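PDB 4HOJ: RegF protein from Neisseria gonorrhoeae, which binds glutathione and calcium and, as a stringent starvation protein A homologue of the glutathione transferase superfamily, probably acts in the starvation response. Local coordinates for residues H16-D28 with I68-L81. Residues are numbered along the deposited sequence; the frame is centred on the assembly and turned at random.
Sequences HRCRFVLYEKGMD and INEYIDERFPHPQL
K25 reaches off the last turn of helix 16-25 and plants its ammonium in the turn that follows helix 68-75. Three hydrogen bonds grip NZ: one runs 2.6 Å to F76 O, almost straight in line with that carbonyl (164°); another comes down on P79 O from above the carbonyl plane; the third, 2.7 Å to D73 OD1, is also a salt bridge. A bend at chi2 (-67°) swings the lysine chain round to these three oxygens. D73 OD1 is shared: NZ takes its anti side and the backbone N of L81 its syn side (2.9 Å), which ties the turn back to its own helix. Back along the two helices the packing is close and largely apolar. V21 CG1 sits 3.6 Å from I72 CG2, L22 CD2 meets I72 CD1 at 3.8 Å, and V21 CG2 rests against the amide carbon of N69, the polar member. The other end faces solvent: exposed M27 still lays CG over the F76 ring, 3.6 Å from its centroid, a CH-pi contact, and a water bridges K25 O and H78 O. Nearly parallel (7°), the two helices flank one face of the four-stranded sheet in the thioredoxin-like N-terminal domain of glutathione transferases.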
# COMPACT_ATOMS: atom_id res chain seq x y z
N HIS A 16 -6.90 -14.24 7.68
CA HIS A 16 -7.16 -15.35 6.78
C HIS A 16 -6.21 -15.28 5.57
O HIS A 16 -5.64 -16.29 5.14
CB HIS A 16 -8.63 -15.28 6.40
CG HIS A 16 -9.14 -16.48 5.66
ND1 HIS A 16 -10.44 -16.53 5.25
CD2 HIS A 16 -8.52 -17.61 5.20
CE1 HIS A 16 -10.64 -17.68 4.61
NE2 HIS A 16 -9.49 -18.35 4.55
N ARG A 17 -5.94 -14.06 5.06
CA ARG A 17 -5.03 -13.93 3.91
C ARG A 17 -3.68 -14.49 4.29
O ARG A 17 -3.05 -15.22 3.50
CB ARG A 17 -4.79 -12.45 3.51
CG ARG A 17 -5.97 -11.69 3.04
CD ARG A 17 -5.54 -10.23 2.84
NE ARG A 17 -6.51 -9.48 2.04
CZ ARG A 17 -6.44 -8.15 1.91
NH1 ARG A 17 -5.60 -7.41 2.66
NH2 ARG A 17 -7.30 -7.59 1.07
N CYS A 18 -3.19 -14.13 5.49
CA CYS A 18 -1.84 -14.55 5.90
C CYS A 18 -1.79 -16.04 6.19
O CYS A 18 -0.82 -16.71 5.81
CB CYS A 18 -1.41 -13.75 7.13
SG CYS A 18 -1.38 -11.96 6.87
N ARG A 19 -2.83 -16.62 6.79
CA ARG A 19 -2.91 -18.06 6.98
C ARG A 19 -2.87 -18.77 5.65
O ARG A 19 -2.16 -19.78 5.50
CB ARG A 19 -4.16 -18.41 7.83
CG ARG A 19 -3.98 -18.02 9.31
CD ARG A 19 -5.22 -18.43 10.10
NE ARG A 19 -6.22 -17.36 10.23
CZ ARG A 19 -7.43 -17.34 9.66
NH1 ARG A 19 -8.34 -16.42 10.06
NH2 ARG A 19 -7.78 -18.24 8.78
N PHE A 20 -3.58 -18.23 4.66
CA PHE A 20 -3.59 -18.84 3.33
C PHE A 20 -2.15 -18.87 2.74
O PHE A 20 -1.68 -19.91 2.27
CB PHE A 20 -4.59 -18.06 2.50
CG PHE A 20 -4.91 -18.66 1.14
CD1 PHE A 20 -4.47 -19.91 0.72
CD2 PHE A 20 -5.71 -17.89 0.28
CE1 PHE A 20 -4.85 -20.39 -0.56
CE2 PHE A 20 -6.08 -18.35 -0.97
CZ PHE A 20 -5.63 -19.61 -1.41
N VAL A 21 -1.44 -17.74 2.80
CA VAL A 21 -0.07 -17.72 2.30
C VAL A 21 0.80 -18.71 3.05
O VAL A 21 1.59 -19.42 2.42
CB VAL A 21 0.57 -16.29 2.36
CG1 VAL A 21 2.06 -16.35 1.96
CG2 VAL A 21 -0.14 -15.34 1.44
N LEU A 22 0.69 -18.75 4.37
CA LEU A 22 1.57 -19.63 5.15
C LEU A 22 1.38 -21.07 4.77
O LEU A 22 2.36 -21.80 4.60
CB LEU A 22 1.38 -19.37 6.65
CG LEU A 22 1.99 -18.04 7.11
CD1 LEU A 22 1.38 -17.65 8.45
CD2 LEU A 22 3.49 -18.15 7.20
N TYR A 23 0.13 -21.50 4.59
CA TYR A 23 -0.09 -22.88 4.17
C TYR A 23 0.29 -23.14 2.72
O TYR A 23 0.72 -24.25 2.40
CB TYR A 23 -1.52 -23.30 4.48
CG TYR A 23 -1.74 -23.62 5.95
CD1 TYR A 23 -1.22 -24.80 6.47
CD2 TYR A 23 -2.41 -22.77 6.81
CE1 TYR A 23 -1.40 -25.12 7.79
CE2 TYR A 23 -2.60 -23.08 8.15
CZ TYR A 23 -2.07 -24.26 8.62
OH TYR A 23 -2.21 -24.65 9.93
N GLU A 24 0.22 -22.12 1.86
CA GLU A 24 0.70 -22.33 0.49
C GLU A 24 2.21 -22.55 0.48
O GLU A 24 2.70 -23.32 -0.33
CB GLU A 24 0.37 -21.11 -0.43
CG GLU A 24 -1.10 -20.98 -0.86
CD GLU A 24 -1.47 -21.95 -1.96
OE1 GLU A 24 -0.57 -22.33 -2.76
OE2 GLU A 24 -2.63 -22.34 -2.07
N LYS A 25 2.97 -21.86 1.34
CA LYS A 25 4.43 -22.03 1.40
C LYS A 25 4.84 -23.29 2.11
O LYS A 25 5.92 -23.82 1.84
CB LYS A 25 5.06 -20.81 2.08
CG LYS A 25 4.84 -19.50 1.34
CD LYS A 25 5.58 -19.49 -0.00
CE LYS A 25 5.58 -18.05 -0.58
NZ LYS A 25 6.55 -17.87 -1.72
N GLY A 26 4.02 -23.76 3.05
CA GLY A 26 4.29 -25.05 3.65
C GLY A 26 5.43 -25.12 4.66
O GLY A 26 5.84 -26.22 5.01
N MET A 27 5.92 -23.99 5.15
CA MET A 27 7.06 -23.98 6.09
C MET A 27 6.57 -24.03 7.54
O MET A 27 5.36 -24.03 7.79
CB MET A 27 7.92 -22.74 5.88
CG MET A 27 8.59 -22.71 4.52
SD MET A 27 9.82 -24.02 4.23
CE MET A 27 8.85 -25.38 3.57
N ASP A 28 7.50 -24.02 8.49
CA ASP A 28 7.09 -24.08 9.88
C ASP A 28 6.70 -22.71 10.39
O ASP A 28 7.38 -21.70 10.18
CB ASP A 28 8.16 -24.72 10.78
CG ASP A 28 9.31 -23.77 11.09
OD1 ASP A 28 9.65 -22.92 10.23
OD2 ASP A 28 9.88 -23.88 12.21
N ILE A 68 2.76 -8.21 5.31
CA ILE A 68 3.18 -9.47 5.87
C ILE A 68 3.31 -10.49 4.73
O ILE A 68 4.30 -11.22 4.65
CB ILE A 68 2.10 -9.94 6.87
CG1 ILE A 68 2.18 -9.07 8.13
CG2 ILE A 68 2.33 -11.45 7.21
CD1 ILE A 68 0.93 -9.29 9.11
N ASN A 69 2.34 -10.48 3.83
CA ASN A 69 2.34 -11.51 2.77
C ASN A 69 3.44 -11.30 1.76
O ASN A 69 4.04 -12.27 1.30
CB ASN A 69 0.99 -11.56 2.11
CG ASN A 69 -0.02 -12.23 2.98
OD1 ASN A 69 0.31 -12.79 4.03
ND2 ASN A 69 -1.30 -12.17 2.55
N GLU A 70 3.76 -10.03 1.43
CA GLU A 70 4.96 -9.73 0.62
C GLU A 70 6.20 -10.27 1.25
O GLU A 70 7.04 -10.87 0.58
CB GLU A 70 5.17 -8.23 0.43
CG GLU A 70 4.17 -7.60 -0.51
CD GLU A 70 4.59 -7.57 -1.96
OE1 GLU A 70 5.61 -8.22 -2.32
OE2 GLU A 70 3.88 -6.89 -2.74
N TYR A 71 6.34 -10.02 2.55
CA TYR A 71 7.49 -10.53 3.27
C TYR A 71 7.55 -12.05 3.16
O TYR A 71 8.59 -12.59 2.80
CB TYR A 71 7.47 -10.06 4.74
CG TYR A 71 8.53 -10.73 5.55
CD1 TYR A 71 9.86 -10.36 5.43
CD2 TYR A 71 8.20 -11.72 6.45
CE1 TYR A 71 10.84 -10.98 6.20
CE2 TYR A 71 9.17 -12.37 7.21
CZ TYR A 71 10.48 -12.00 7.08
OH TYR A 71 11.45 -12.59 7.85
N ILE A 72 6.45 -12.73 3.45
CA ILE A 72 6.48 -14.18 3.43
C ILE A 72 6.90 -14.68 2.03
O ILE A 72 7.68 -15.63 1.90
CB ILE A 72 5.15 -14.76 3.88
CG1 ILE A 72 4.93 -14.45 5.35
CG2 ILE A 72 5.18 -16.30 3.69
CD1 ILE A 72 3.47 -14.67 5.76
N ASP A 73 6.38 -14.02 0.99
CA ASP A 73 6.68 -14.45 -0.36
C ASP A 73 8.16 -14.31 -0.67
O ASP A 73 8.73 -15.12 -1.42
CB ASP A 73 5.86 -13.63 -1.37
CG ASP A 73 5.81 -14.27 -2.73
OD1 ASP A 73 5.72 -15.53 -2.81
OD2 ASP A 73 5.87 -13.55 -3.74
N GLU A 74 8.80 -13.27 -0.12
CA GLU A 74 10.21 -13.04 -0.38
C GLU A 74 11.06 -13.92 0.53
O GLU A 74 12.15 -14.38 0.12
CB GLU A 74 10.58 -11.54 -0.27
CG GLU A 74 9.92 -10.70 -1.38
CD GLU A 74 10.44 -9.28 -1.45
OE1 GLU A 74 11.12 -8.85 -0.49
OE2 GLU A 74 10.14 -8.59 -2.47
N ARG A 75 10.59 -14.20 1.74
CA ARG A 75 11.34 -14.91 2.75
C ARG A 75 11.42 -16.43 2.45
O ARG A 75 12.43 -17.09 2.75
CB ARG A 75 10.68 -14.64 4.10
CG ARG A 75 11.14 -15.47 5.23
CD ARG A 75 12.43 -14.93 5.79
NE ARG A 75 12.73 -15.72 6.97
CZ ARG A 75 13.19 -16.97 6.94
NH1 ARG A 75 13.44 -17.57 5.78
NH2 ARG A 75 13.41 -17.61 8.07
N PHE A 76 10.35 -16.97 1.88
CA PHE A 76 10.26 -18.38 1.48
C PHE A 76 9.96 -18.37 -0.00
O PHE A 76 8.78 -18.36 -0.39
CB PHE A 76 9.11 -19.07 2.21
CG PHE A 76 9.25 -19.12 3.71
CD1 PHE A 76 10.45 -19.46 4.31
CD2 PHE A 76 8.15 -18.88 4.51
CE1 PHE A 76 10.56 -19.52 5.68
CE2 PHE A 76 8.25 -18.95 5.90
CZ PHE A 76 9.46 -19.27 6.47
N PRO A 77 11.01 -18.27 -0.84
CA PRO A 77 10.82 -17.93 -2.25
C PRO A 77 9.91 -18.90 -2.97
O PRO A 77 9.09 -18.49 -3.79
CB PRO A 77 12.24 -18.01 -2.81
CG PRO A 77 13.11 -17.70 -1.65
CD PRO A 77 12.43 -18.31 -0.48
N HIS A 78 10.05 -20.18 -2.67
CA HIS A 78 9.40 -21.20 -3.47
C HIS A 78 8.33 -21.88 -2.66
O HIS A 78 8.57 -22.23 -1.50
CB HIS A 78 10.45 -22.20 -3.95
CG HIS A 78 11.46 -21.57 -4.85
ND1 HIS A 78 11.14 -21.10 -6.10
CD2 HIS A 78 12.77 -21.25 -4.65
CE1 HIS A 78 12.20 -20.55 -6.65
NE2 HIS A 78 13.21 -20.63 -5.80
N PRO A 79 7.12 -22.03 -3.24
CA PRO A 79 6.72 -21.60 -4.58
C PRO A 79 6.47 -20.08 -4.66
O PRO A 79 5.87 -19.52 -3.75
CB PRO A 79 5.37 -22.30 -4.77
CG PRO A 79 4.84 -22.46 -3.38
CD PRO A 79 6.04 -22.77 -2.55
N GLN A 80 6.85 -19.44 -5.75
CA GLN A 80 6.60 -18.00 -5.92
C GLN A 80 5.12 -17.64 -6.05
O GLN A 80 4.39 -18.25 -6.83
CB GLN A 80 7.33 -17.47 -7.16
CG GLN A 80 8.81 -17.79 -7.20
CD GLN A 80 9.40 -17.81 -8.61
OE1 GLN A 80 8.75 -18.23 -9.58
NE2 GLN A 80 10.65 -17.36 -8.72
N LEU A 81 4.67 -16.68 -5.25
CA LEU A 81 3.29 -16.27 -5.32
C LEU A 81 3.13 -15.00 -6.14
O LEU A 81 2.07 -14.49 -6.27
CB LEU A 81 2.64 -16.16 -3.90
CG LEU A 81 2.46 -17.53 -3.25
CD1 LEU A 81 1.87 -17.39 -1.85
CD2 LEU A 81 1.58 -18.39 -4.14
O HOH W 1 8.27 -22.49 1.08